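Local coordinates for protein TAF6 (Antonospora locustae, PDB 4ATG) that probably serves as a subunit of the general transcription factor TFIID and, through its C-terminal HEAT-repeat domain, takes part in forming the Taf6-Taf9 complex, at residues 82-85 / 86-89; 57-60 / 61-64; 42-45 / 46-49. All coordinates share one frame; numbering follows the deposited sequence. Where two conformers were deposited one is given.

Contact 1. Residues 82-85 / 86-89; sequences DPYL and HQIL
Tyr-84 and Gln-87 meet at the start of helix 85-97, where the chain turns from a loop into one of the helices of the HEAT-repeat domain. Tyr-84 O accepts two backbone bonds. Ile-88 N reaches it at 3.0 Å with a C=O...N angle of 161°, and Gln-87 N comes from well above the carbonyl plane. One residue on, Leu-89 N donates to Leu-85 O.

A water bridges the first turn: it donates to Asp-82 O and accepts from His-86 N at 3.0 Å.

The side chains add packing. The Tyr-84 ring and the Gln-87 amide lie side by side and point the same way, with planes 54° apart. Gln-87 OE1 stands at the ring edge, 3.7 Å from Tyr-84 CD1. Tyr-84 also packs on Val-42, Pro-43 and Ile-46 of helix 42-55, while Leu-85 and Ile-88 meet helix 104-121.

The His-86 imidazole folds back toward the loop. Its CG sits between the backbone N and the carbonyl carbon (chi1 81°). This brings the ring edge to the carbonyl of Pro-83, with His-86 ND1 3.0 Å from Pro-83 O.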
loop_
_atom_site.group_PDB
_atom_site.type_symbol
_atom_site.label_atom_id
_atom_site.label_comp_id
_atom_site.label_asym_id
_atom_site.label_seq_id
_atom_site.Cartn_x
_atom_site.Cartn_y
_atom_site.Cartn_z
ATOM N N ASP A 82 -6.632 -3.877 13.370
ATOM C CA ASP A 82 -7.772 -4.438 12.625
ATOM C C ASP A 82 -8.875 -3.458 12.211
ATOM O O ASP A 82 -9.254 -3.522 11.046
ATOM C CB ASP A 82 -8.394 -5.651 13.331
ATOM C CG ASP A 82 -7.412 -6.751 13.714
ATOM O OD1 ASP A 82 -6.269 -6.416 14.121
ATOM O OD2 ASP A 82 -7.822 -7.942 13.710
ATOM N N PRO A 83 -9.374 -2.541 13.082
ATOM C CA PRO A 83 -10.442 -1.608 12.651
ATOM C C PRO A 83 -10.043 -0.597 11.584
ATOM O O PRO A 83 -10.913 0.086 11.050
ATOM C CB PRO A 83 -10.813 -0.859 13.942
ATOM C CG PRO A 83 -10.239 -1.648 15.059
ATOM C CD PRO A 83 -9.000 -2.277 14.489
ATOM N N TYR A 84 -8.748 -0.502 11.284
ATOM C CA TYR A 84 -8.213 0.500 10.363
ATOM C C TYR A 84 -7.672 -0.066 9.075
ATOM O O TYR A 84 -7.292 0.705 8.202
ATOM C CB TYR A 84 -7.145 1.354 11.082
ATOM C CG TYR A 84 -7.692 1.974 12.348
ATOM C CD1 TYR A 84 -8.599 3.032 12.296
ATOM C CD2 TYR A 84 -7.373 1.449 13.597
ATOM C CE1 TYR A 84 -9.149 3.572 13.459
ATOM C CE2 TYR A 84 -7.910 1.990 14.767
ATOM C CZ TYR A 84 -8.815 3.033 14.689
ATOM O OH TYR A 84 -9.395 3.534 15.830
ATOM N N LEU A 85 -7.678 -1.406 8.912
ATOM C CA LEU A 85 -7.172 -2.014 7.673
ATOM C C LEU A 85 -7.968 -1.544 6.463
ATOM O O LEU A 85 -7.409 -1.438 5.376
ATOM C CB LEU A 85 -7.210 -3.547 7.759
ATOM C CG LEU A 85 -6.289 -4.151 8.839
ATOM C CD1 LEU A 85 -6.550 -5.606 8.974
ATOM C CD2 LEU A 85 -4.781 -3.912 8.498
ATOM N N HIS A 86 -9.256 -1.249 6.647
ATOM C CA HIS A 86 -10.128 -0.759 5.573
ATOM C C HIS A 86 -9.723 0.625 5.049
ATOM O O HIS A 86 -10.056 0.969 3.914
ATOM C CB HIS A 86 -11.605 -0.805 5.986
ATOM C CG HIS A 86 -12.044 0.350 6.830
ATOM N ND1 HIS A 86 -11.645 0.473 8.155
ATOM C CD2 HIS A 86 -12.838 1.396 6.513
ATOM C CE1 HIS A 86 -12.220 1.580 8.603
ATOM N NE2 HIS A 86 -12.938 2.179 7.648
ATOM N N GLN A 87 -9.036 1.411 5.871
ATOM C CA GLN A 87 -8.483 2.735 5.501
ATOM C C GLN A 87 -7.034 2.633 4.981
ATOM O O GLN A 87 -6.644 3.352 4.055
ATOM C CB GLN A 87 -8.495 3.679 6.707
ATOM C CG GLN A 87 -9.889 3.999 7.238
ATOM C CD GLN A 87 -9.846 4.742 8.552
ATOM O OE1 GLN A 87 -8.789 4.966 9.149
ATOM N NE2 GLN A 87 -11.008 5.108 9.055
ATOM N N ILE A 88 -6.230 1.754 5.572
ATOM C CA ILE A 88 -4.825 1.571 5.136
ATOM C C ILE A 88 -4.740 0.963 3.732
ATOM O O ILE A 88 -3.949 1.425 2.890
ATOM C CB ILE A 88 -4.048 0.694 6.166
ATOM C CG1 ILE A 88 -3.891 1.457 7.517
ATOM C CG2 ILE A 88 -2.631 0.284 5.612
ATOM C CD1 ILE A 88 -3.359 0.556 8.686
ATOM N N LEU A 89 -5.503 -0.110 3.500
ATOM C CA LEU A 89 -5.420 -0.844 2.229
ATOM C C LEU A 89 -5.642 0.025 0.979
ATOM O O LEU A 89 -4.753 0.005 0.119
ATOM C CB LEU A 89 -6.342 -2.073 2.247
ATOM C CG LEU A 89 -5.726 -3.372 2.723
ATOM C CD1 LEU A 89 -6.819 -4.412 2.937
ATOM C CD2 LEU A 89 -4.734 -3.924 1.675
HETATM O O HOH W 1 -10.743 -2.509 8.875
#

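Contact 2. Residues 57-60 / 61-64; sequences FKEA and EVLK
Leu-63 folds back over the turn that leads into its own helix, and this is the tight part of the contact. Leu-63 N donates to Glu-59 O at 3.0 Å, and the N-H...O angle is 161°. Its side chain also packs against that carbonyl, with Leu-63 CG 3.5 Å from Glu-59 O. CG stands beside the backbone N (chi1 -67°), and from there the CD1 branch reaches back to the loop, 3.7 Å from Phe-57 O. The neighbouring helices close over this side: Leu-63 touches Val-106 of helix 104-121 and Ile-53 of helix 42-55.

Glu-59 holds the N-cap position of helix 60-75, the helix that follows helix 42-55 in this HEAT-repeat domain. The next helical bond runs from Lys-64 N to Ala-60 O at 2.9 Å. The Lys-64 side chain starts close over the same carbonyl, with its CG 3.3 Å from Ala-60 O.

The pair of Glu-59 and Val-62 is looser. The two side chains lie alongside each other and point the same way. Val-62 CG2 is 3.9 Å from Glu-59 OE1, a distance of packing, and Val-62 also rests on Leu-52 of helix 42-55. The other carboxylate oxygen of Glu-59 makes a long, weak ion pair with Lys-21. The solvent side belongs to Glu-61, which is exposed and whose chain bends at chi2 (-52°). The bend brings its carboxylate round to the extended Lys-64. There Lys-64 NZ forms a salt bridge with Glu-61 OE2 at 3.0 Å, meeting the oxygen on its syn side and a little out of the carboxylate plane.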
loop_
_atom_site.group_PDB
_atom_site.type_symbol
_atom_site.label_atom_id
_atom_site.label_comp_id
_atom_site.label_asym_id
_atom_site.label_seq_id
_atom_site.Cartn_x
_atom_site.Cartn_y
_atom_site.Cartn_z
ATOM N N PHE A 57 2.943 12.406 -4.649
ATOM C CA PHE A 57 3.183 11.480 -5.757
ATOM C C PHE A 57 4.539 11.600 -6.430
ATOM O O PHE A 57 5.059 10.596 -6.922
ATOM C CB PHE A 57 2.048 11.524 -6.783
ATOM C CG PHE A 57 0.731 10.985 -6.271
ATOM C CD1 PHE A 57 0.689 9.849 -5.461
ATOM C CD2 PHE A 57 -0.473 11.585 -6.634
ATOM C CE1 PHE A 57 -0.529 9.329 -5.024
ATOM C CE2 PHE A 57 -1.693 11.073 -6.176
ATOM C CZ PHE A 57 -1.709 9.945 -5.384
ATOM N N LYS A 58 5.124 12.815 -6.414
ATOM C CA LYS A 58 6.419 13.103 -7.039
ATOM C C LYS A 58 7.578 13.124 -6.032
ATOM O O LYS A 58 8.699 13.488 -6.402
ATOM C CB LYS A 58 6.358 14.418 -7.848
ATOM C CG LYS A 58 5.261 14.470 -8.920
ATOM C CD LYS A 58 5.478 13.474 -10.053
ATOM C CE LYS A 58 4.352 13.520 -11.049
ATOM N NZ LYS A 58 4.534 12.512 -12.125
ATOM N N GLU A 59 7.314 12.734 -4.772
ATOM C CA GLU A 59 8.336 12.670 -3.726
ATOM C C GLU A 59 8.464 11.214 -3.293
ATOM O O GLU A 59 7.815 10.809 -2.338
ATOM C CB GLU A 59 7.994 13.587 -2.539
ATOM C CG GLU A 59 8.057 15.062 -2.915
ATOM C CD GLU A 59 7.691 16.008 -1.795
ATOM O OE1 GLU A 59 8.579 16.337 -0.975
ATOM O OE2 GLU A 59 6.512 16.425 -1.739
ATOM N N ALA A 60 9.251 10.430 -4.052
ATOM C CA ALA A 60 9.455 8.988 -3.838
ATOM C C ALA A 60 9.884 8.666 -2.418
ATOM O O ALA A 60 9.340 7.738 -1.821
ATOM C CB ALA A 60 10.473 8.437 -4.836
ATOM N N GLU A 61 10.824 9.456 -1.854
ATOM C CA GLU A 61 11.297 9.219 -0.492
ATOM C C GLU A 61 10.202 9.455 0.555
ATOM O O GLU A 61 10.101 8.678 1.501
ATOM C CB GLU A 61 12.612 9.972 -0.204
ATOM C CG GLU A 61 13.767 9.478 -1.081
ATOM C CD GLU A 61 14.002 7.970 -1.064
ATOM O OE1 GLU A 61 14.197 7.413 0.042
ATOM O OE2 GLU A 61 13.947 7.339 -2.148
ATOM N N VAL A 62 9.335 10.456 0.339
ATOM C CA VAL A 62 8.194 10.695 1.266
ATOM C C VAL A 62 7.218 9.539 1.169
ATOM O O VAL A 62 6.801 9.017 2.201
ATOM C CB VAL A 62 7.513 12.079 1.049
ATOM C CG1 VAL A 62 6.279 12.256 1.942
ATOM C CG2 VAL A 62 8.506 13.218 1.290
ATOM N N LEU A 63 6.937 9.060 -0.056
ATOM C CA LEU A 63 6.007 7.927 -0.236
ATOM C C LEU A 63 6.530 6.684 0.461
ATOM O O LEU A 63 5.765 5.980 1.127
ATOM C CB LEU A 63 5.772 7.630 -1.728
ATOM C CG LEU A 63 5.012 8.700 -2.541
ATOM C CD1 LEU A 63 4.931 8.307 -3.975
ATOM C CD2 LEU A 63 3.616 8.916 -2.028
ATOM N N LYS A 64 7.848 6.429 0.352
ATOM C CA LYS A 64 8.460 5.277 1.028
ATOM C C LYS A 64 8.340 5.369 2.542
ATOM O O LYS A 64 8.060 4.355 3.189
ATOM C CB LYS A 64 9.924 5.109 0.629
ATOM C CG LYS A 64 10.089 4.647 -0.806
ATOM C CD LYS A 64 11.572 4.510 -1.126
ATOM C CE LYS A 64 11.808 4.404 -2.614
ATOM N NZ LYS A 64 13.254 4.488 -2.924
#

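Contact 3. Residues 42-45 / 46-49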
loop_
_atom_site.group_PDB
_atom_site.type_symbol
_atom_site.label_atom_id
_atom_site.label_comp_id
_atom_site.label_asym_id
_atom_site.label_seq_id
_atom_site.Cartn_x
_atom_site.Cartn_y
_atom_site.Cartn_z
ATOM N N VAL A 42 -3.785 6.505 16.379
ATOM C CA VAL A 42 -3.873 5.643 15.185
ATOM C C VAL A 42 -4.785 6.171 14.050
ATOM O O VAL A 42 -4.284 6.352 12.942
ATOM C CB VAL A 42 -4.103 4.145 15.549
ATOM C CG1 VAL A 42 -4.391 3.324 14.284
ATOM C CG2 VAL A 42 -2.871 3.585 16.258
ATOM N N PRO A 43 -6.091 6.440 14.258
ATOM C CA PRO A 43 -6.914 6.945 13.139
ATOM C C PRO A 43 -6.396 8.256 12.539
ATOM O O PRO A 43 -6.522 8.481 11.337
ATOM C CB PRO A 43 -8.303 7.152 13.786
ATOM C CG PRO A 43 -8.056 7.201 15.240
ATOM C CD PRO A 43 -6.918 6.256 15.469
ATOM N N TYR A 44 -5.821 9.126 13.384
ATOM C CA TYR A 44 -5.295 10.421 12.950
ATOM C C TYR A 44 -4.009 10.248 12.138
ATOM O O TYR A 44 -3.822 10.941 11.140
ATOM C CB TYR A 44 -5.117 11.357 14.146
ATOM C CG TYR A 44 -6.442 11.672 14.810
ATOM C CD1 TYR A 44 -7.489 12.241 14.089
ATOM C CD2 TYR A 44 -6.687 11.304 16.130
ATOM C CE1 TYR A 44 -8.741 12.432 14.662
ATOM C CE2 TYR A 44 -7.913 11.575 16.740
ATOM C CZ TYR A 44 -8.927 12.169 16.011
ATOM O OH TYR A 44 -10.139 12.424 16.606
ATOM N N PHE A 45 -3.143 9.304 12.544
ATOM C CA PHE A 45 -1.920 9.032 11.774
ATOM C C PHE A 45 -2.322 8.536 10.382
ATOM O O PHE A 45 -1.800 9.020 9.388
ATOM C CB PHE A 45 -1.057 7.969 12.470
ATOM C CG PHE A 45 -0.197 8.482 13.608
ATOM C CD1 PHE A 45 0.670 9.558 13.420
ATOM C CD2 PHE A 45 -0.151 7.808 14.817
ATOM C CE1 PHE A 45 1.505 10.005 14.457
ATOM C CE2 PHE A 45 0.706 8.239 15.849
ATOM C CZ PHE A 45 1.494 9.357 15.675
ATOM N N ILE A 46 -3.269 7.597 10.317
ATOM C CA ILE A 46 -3.733 7.055 9.038
ATOM C C ILE A 46 -4.368 8.136 8.181
ATOM O O ILE A 46 -4.068 8.213 6.996
ATOM C CB ILE A 46 -4.649 5.824 9.225
ATOM C CG1 ILE A 46 -3.860 4.669 9.866
ATOM C CG2 ILE A 46 -5.271 5.389 7.872
ATOM C CD1 ILE A 46 -4.714 3.709 10.527
ATOM N N GLN A 47 -5.218 8.986 8.770
ATOM C CA GLN A 47 -5.837 10.091 8.011
ATOM C C GLN A 47 -4.756 11.045 7.463
ATOM O O GLN A 47 -4.803 11.402 6.281
ATOM C CB GLN A 47 -6.852 10.855 8.901
ATOM C CG GLN A 47 -7.690 11.887 8.163
ATOM C CD GLN A 47 -8.130 13.030 9.054
ATOM O OE1 GLN A 47 -8.126 12.955 10.295
ATOM N NE2 GLN A 47 -8.525 14.127 8.431
ATOM N N HIS A 48 -3.765 11.457 8.298
ATOM C CA HIS A 48 -2.705 12.370 7.812
ATOM C C HIS A 48 -1.845 11.725 6.752
ATOM O O HIS A 48 -1.532 12.358 5.734
ATOM C CB HIS A 48 -1.790 12.863 8.950
ATOM C CG HIS A 48 -0.606 13.654 8.459
ATOM N ND1 HIS A 48 -0.704 15.009 8.198
ATOM C CD2 HIS A 48 0.655 13.247 8.175
ATOM C CE1 HIS A 48 0.500 15.387 7.791
ATOM N NE2 HIS A 48 1.350 14.361 7.761
ATOM N N ILE A 49 -1.385 10.497 7.029
ATOM C CA ILE A 49 -0.497 9.787 6.106
ATOM C C ILE A 49 -1.199 9.612 4.751
ATOM O O ILE A 49 -0.569 9.866 3.730
ATOM C CB ILE A 49 0.052 8.450 6.697
ATOM C CG1 ILE A 49 0.975 8.720 7.912
ATOM C CG2 ILE A 49 0.820 7.656 5.633
ATOM C CD1 ILE A 49 1.083 7.438 8.926
#
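This is a local contact along the first two turns of helix 42-55 in the HEAT-repeat domain. Val-42 and Ile-46 form one buried pair. The two side chains lie alongside and point the same way, and Val-42 CG1 is 3.8 Å from Ile-46 CD1. The backbones bond just beside them: Ile-46 N meets Val-42 O at 3.1 Å, almost straight, with an N-H...O angle of 172°.

Three more bonds of the same i to i+4 kind follow, and the last joins Ile-49 N to Phe-45 O at 2.8 Å. These two residues form a second buried pair. The Ile-49 side chain curls over the Phe-45 carbonyl. Its CG1 is beside the backbone N (chi1 -66°), and CD1 comes to 3.3 Å from Phe-45 O and to 4.2 Å from Phe-45 CB.

On the outer side, the Gln-47 and Tyr-44 side chains cross obliquely, and Gln-47 OE1 lies in the ring plane at the edge, 3.9 Å from Tyr-44 CD1. Tyr-44 OH is hydrogen-bonded to the N of Gly-1, probably a residue left from the expression tag.

Three helices pack around this one. Phe-45 meets Phe-13 and Leu-17 of helix 7-20, Ile-49 rests on Cys-66 and Leu-69 of helix 60-75, and Ile-46 touches Ile-88 of helix 85-97.

How the contacts relate
From the N terminus the chain meets contact 3 first, then contact 2, then contact 1. They lie in series, and none nests in or crosses another. Each is local and closes no long loop. Contact 3 lies wholly on helix 42-55. Contacts 2 and 1 mark where loops pass into helices 60-75 and 85-97. Contacts 1 and 3 touch: Tyr-84 CB packs on Ile-46 CD1 at 3.4 Å, which ties the start of helix 85-97 to helix 42-55. Contact 2 touches neither. Its centre is about 21 Å from that of contact 1, on the opposite side of the chain's centre, and about 17 Å from that of contact 3.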